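Long-range contact in fructokinase (PDB 5F0Z), which phosphorylates D-fructose with ATP as a fructokinase of the PfkB (ribokinase-like) family: residues Pro173-Glu178 and Gln208-Thr213. Sequence-based numbering, arbitrary orientation.
Sequences PNLREE and QFLTGT. With CA (calcium ion), chain D; FRU (beta-D-fructofuranose), chain B.
L175 meets F209 and L210, joining the loop 173-178 to the C-terminal end of helix 204-211. The contact is mainly apolar, and no hydrogen bond crosses it. L175 CD1 lies 3.8 Å from CD2 of the F209 ring, which it approaches obliquely. The E177 carboxylate also comes obliquely to this ring. L175 and L210 meet tip to tip: L175 CD1 touches L210 at CG, 4.0 Å away, and at CD2. P173 CG packs against the L210 CD1 branch at 3.9 Å. Helix 186-194 and F202 of strand 199-203 add further apolar cover around L210. The helix ends just beyond, in a Schellman motif with G212 at C-prime and T213 N bonded to Q208 O.

On the loop, N174 and R176 serve the active site instead. R176 CB points away from the helix; CG lies beside the backbone N (chi1 -51°). The chain bends at chi2 (-73°), and R176 CD comes within 3.9 Å of fructose O2. R176 NE then gives fructose O2 a nearly straight hydrogen bond (3.0 Å, 171°). NH2 bonds fructose O5 and reaches N174 OD1 from above its carbonyl plane, in a bent bond. NH1 bonds L175 O, almost in the guanidinium plane, and calcium-bound water 1; it reaches OD1 only weakly. These bonds fix the rotation of the guanidinium group.

N174 OD1 is the one protein ligand of the calcium ion among six, at 2.3 Å; the other five are waters. N174 ND2 is bonded to D266, which also binds the sugar. The cation and R176 share OD1, so both would probably polarise the N174 amide. Water 2 links the metal to fructose O6. R176 brings a positive charge close to the calcium, and the N174 carbonyl oxygen between them probably eases that proximity.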
loop_
_atom_site.group_PDB
_atom_site.type_symbol
_atom_site.label_atom_id
_atom_site.label_comp_id
_atom_site.label_asym_id
_atom_site.label_seq_id
_atom_site.Cartn_x
_atom_site.Cartn_y
_atom_site.Cartn_z
ATOM N N PRO A 173 -2.333 -18.691 -15.177
ATOM C CA PRO A 173 -1.367 -18.559 -14.075
ATOM C C PRO A 173 -1.071 -17.131 -13.653
ATOM O O PRO A 173 -1.118 -16.825 -12.461
ATOM C CB PRO A 173 -0.136 -19.246 -14.640
ATOM C CG PRO A 173 -0.721 -20.382 -15.413
ATOM C CD PRO A 173 -2.020 -19.859 -16.014
ATOM N N ASN A 174 -0.803 -16.249 -14.610
ATOM C CA ASN A 174 -0.622 -14.853 -14.275
ATOM C C ASN A 174 0.329 -14.733 -13.079
ATOM O O ASN A 174 -0.009 -14.191 -12.005
ATOM C CB ASN A 174 -1.972 -14.221 -13.957
ATOM C CG ASN A 174 -2.235 -12.980 -14.774
ATOM O OD1 ASN A 174 -1.321 -12.376 -15.306
ATOM N ND2 ASN A 174 -3.510 -12.595 -14.869
ATOM N N LEU A 175 1.543 -15.231 -13.268
ATOM C CA LEU A 175 2.446 -15.425 -12.134
ATOM C C LEU A 175 2.937 -14.127 -11.512
ATOM O O LEU A 175 3.393 -13.229 -12.199
ATOM C CB LEU A 175 3.653 -16.260 -12.551
ATOM C CG LEU A 175 3.327 -17.639 -13.138
ATOM C CD1 LEU A 175 4.631 -18.365 -13.598
ATOM C CD2 LEU A 175 2.596 -18.478 -12.134
ATOM N N ARG A 176 2.851 -14.056 -10.187
ATOM C CA ARG A 176 3.415 -12.950 -9.407
ATOM C C ARG A 176 4.081 -13.579 -8.192
ATOM O O ARG A 176 3.503 -13.678 -7.115
ATOM C CB ARG A 176 2.310 -11.975 -8.968
ATOM C CG ARG A 176 1.405 -11.502 -10.106
ATOM C CD ARG A 176 2.096 -10.488 -11.065
ATOM N NE ARG A 176 1.095 -9.983 -11.998
ATOM C CZ ARG A 176 0.774 -10.521 -13.174
ATOM N NH1 ARG A 176 1.440 -11.554 -13.658
ATOM N NH2 ARG A 176 -0.207 -9.993 -13.897
ATOM N N GLU A 177 5.310 -14.014 -8.381
ATOM C CA GLU A 177 5.978 -14.835 -7.378
ATOM C C GLU A 177 6.044 -14.183 -6.003
ATOM O O GLU A 177 5.962 -14.876 -4.979
ATOM C CB GLU A 177 7.388 -15.172 -7.837
ATOM C CG GLU A 177 8.076 -16.200 -6.931
ATOM C CD GLU A 177 9.501 -16.508 -7.364
ATOM O OE1 GLU A 177 10.403 -15.719 -7.025
ATOM O OE2 GLU A 177 9.715 -17.533 -8.041
ATOM N N GLU A 178 6.226 -12.860 -5.960
ATOM C CA GLU A 178 6.494 -12.220 -4.694
ATOM C C GLU A 178 5.316 -12.326 -3.731
ATOM O O GLU A 178 5.480 -12.133 -2.529
ATOM C CB GLU A 178 6.905 -10.768 -4.865
ATOM C CG GLU A 178 5.725 -9.808 -4.936
ATOM C CD GLU A 178 6.114 -8.394 -4.489
ATOM O OE1 GLU A 178 6.304 -8.093 -3.269
ATOM O OE2 GLU A 178 6.236 -7.584 -5.384
ATOM N N GLN A 208 7.082 -21.455 -20.521
ATOM C CA GLN A 208 8.457 -21.929 -20.423
ATOM C C GLN A 208 8.911 -22.019 -18.963
ATOM O O GLN A 208 9.559 -22.994 -18.566
ATOM C CB GLN A 208 9.390 -21.060 -21.262
ATOM C CG GLN A 208 9.127 -21.196 -22.754
ATOM C CD GLN A 208 10.062 -20.364 -23.596
ATOM O OE1 GLN A 208 11.147 -19.994 -23.151
ATOM N NE2 GLN A 208 9.638 -20.045 -24.812
ATOM N N PHE A 209 8.527 -21.043 -18.146
ATOM C CA PHE A 209 8.941 -21.070 -16.739
ATOM C C PHE A 209 8.354 -22.271 -15.973
ATOM O O PHE A 209 9.073 -22.969 -15.251
ATOM C CB PHE A 209 8.595 -19.750 -16.036
ATOM C CG PHE A 209 8.931 -19.741 -14.592
ATOM C CD1 PHE A 209 10.202 -19.384 -14.162
ATOM C CD2 PHE A 209 7.995 -20.114 -13.655
ATOM C CE1 PHE A 209 10.522 -19.386 -12.820
ATOM C CE2 PHE A 209 8.315 -20.122 -12.305
ATOM C CZ PHE A 209 9.576 -19.761 -11.889
ATOM N N LEU A 210 7.066 -22.511 -16.143
ATOM C CA LEU A 210 6.342 -23.545 -15.408
ATOM C C LEU A 210 6.707 -24.964 -15.847
ATOM O O LEU A 210 6.601 -25.913 -15.067
ATOM C CB LEU A 210 4.842 -23.320 -15.549
ATOM C CG LEU A 210 4.292 -22.144 -14.747
ATOM C CD1 LEU A 210 2.919 -21.741 -15.246
ATOM C CD2 LEU A 210 4.292 -22.454 -13.270
ATOM N N THR A 211 7.191 -25.101 -17.071
ATOM C CA THR A 211 7.642 -26.390 -17.590
ATOM C C THR A 211 9.154 -26.565 -17.605
ATOM O O THR A 211 9.643 -27.648 -17.934
ATOM C CB THR A 211 7.146 -26.599 -19.002
ATOM O OG1 THR A 211 7.583 -25.533 -19.854
ATOM C CG2 THR A 211 5.642 -26.695 -19.003
ATOM N N GLY A 212 9.904 -25.515 -17.267
ATOM C CA GLY A 212 11.358 -25.551 -17.355
ATOM C C GLY A 212 11.946 -25.720 -18.758
ATOM O O GLY A 212 12.997 -26.355 -18.960
ATOM N N THR A 213 11.299 -25.119 -19.751
ATOM C CA THR A 213 11.711 -25.305 -21.130
ATOM C C THR A 213 12.160 -23.985 -21.749
ATOM O O THR A 213 12.002 -22.919 -21.141
ATOM C CB THR A 213 10.569 -25.898 -21.966
ATOM O OG1 THR A 213 9.442 -25.036 -21.882
ATOM C CG2 THR A 213 10.166 -27.252 -21.444
HETATM CA CA CA D . -0.871 -11.995 -17.501
HETATM C C1 FRU B . -2.315 -8.755 -9.959
HETATM C C2 FRU B . -1.963 -7.808 -11.063
HETATM C C3 FRU B . -2.570 -6.456 -10.918
HETATM C C4 FRU B . -2.836 -6.071 -12.332
HETATM C C5 FRU B . -3.054 -7.398 -13.003
HETATM C C6 FRU B . -2.664 -7.448 -14.455
HETATM O O1 FRU B . -3.655 -9.086 -9.942
HETATM O O2 FRU B . -0.588 -7.695 -11.092
HETATM O O3 FRU B . -1.679 -5.568 -10.276
HETATM O O4 FRU B . -3.983 -5.293 -12.480
HETATM O O5 FRU B . -2.301 -8.349 -12.297
HETATM O O6 FRU B . -2.933 -8.711 -14.999
HETATM O O HOH W 1 1.349 -12.380 -16.655
HETATM O O HOH W 2 -1.271 -9.671 -17.132
HETATM O O HOH W 3 -0.034 -11.225 -19.652
HETATM O O HOH W 4 -3.181 -12.284 -18.035
HETATM O O HOH W 5 -0.855 -14.381 -18.142
#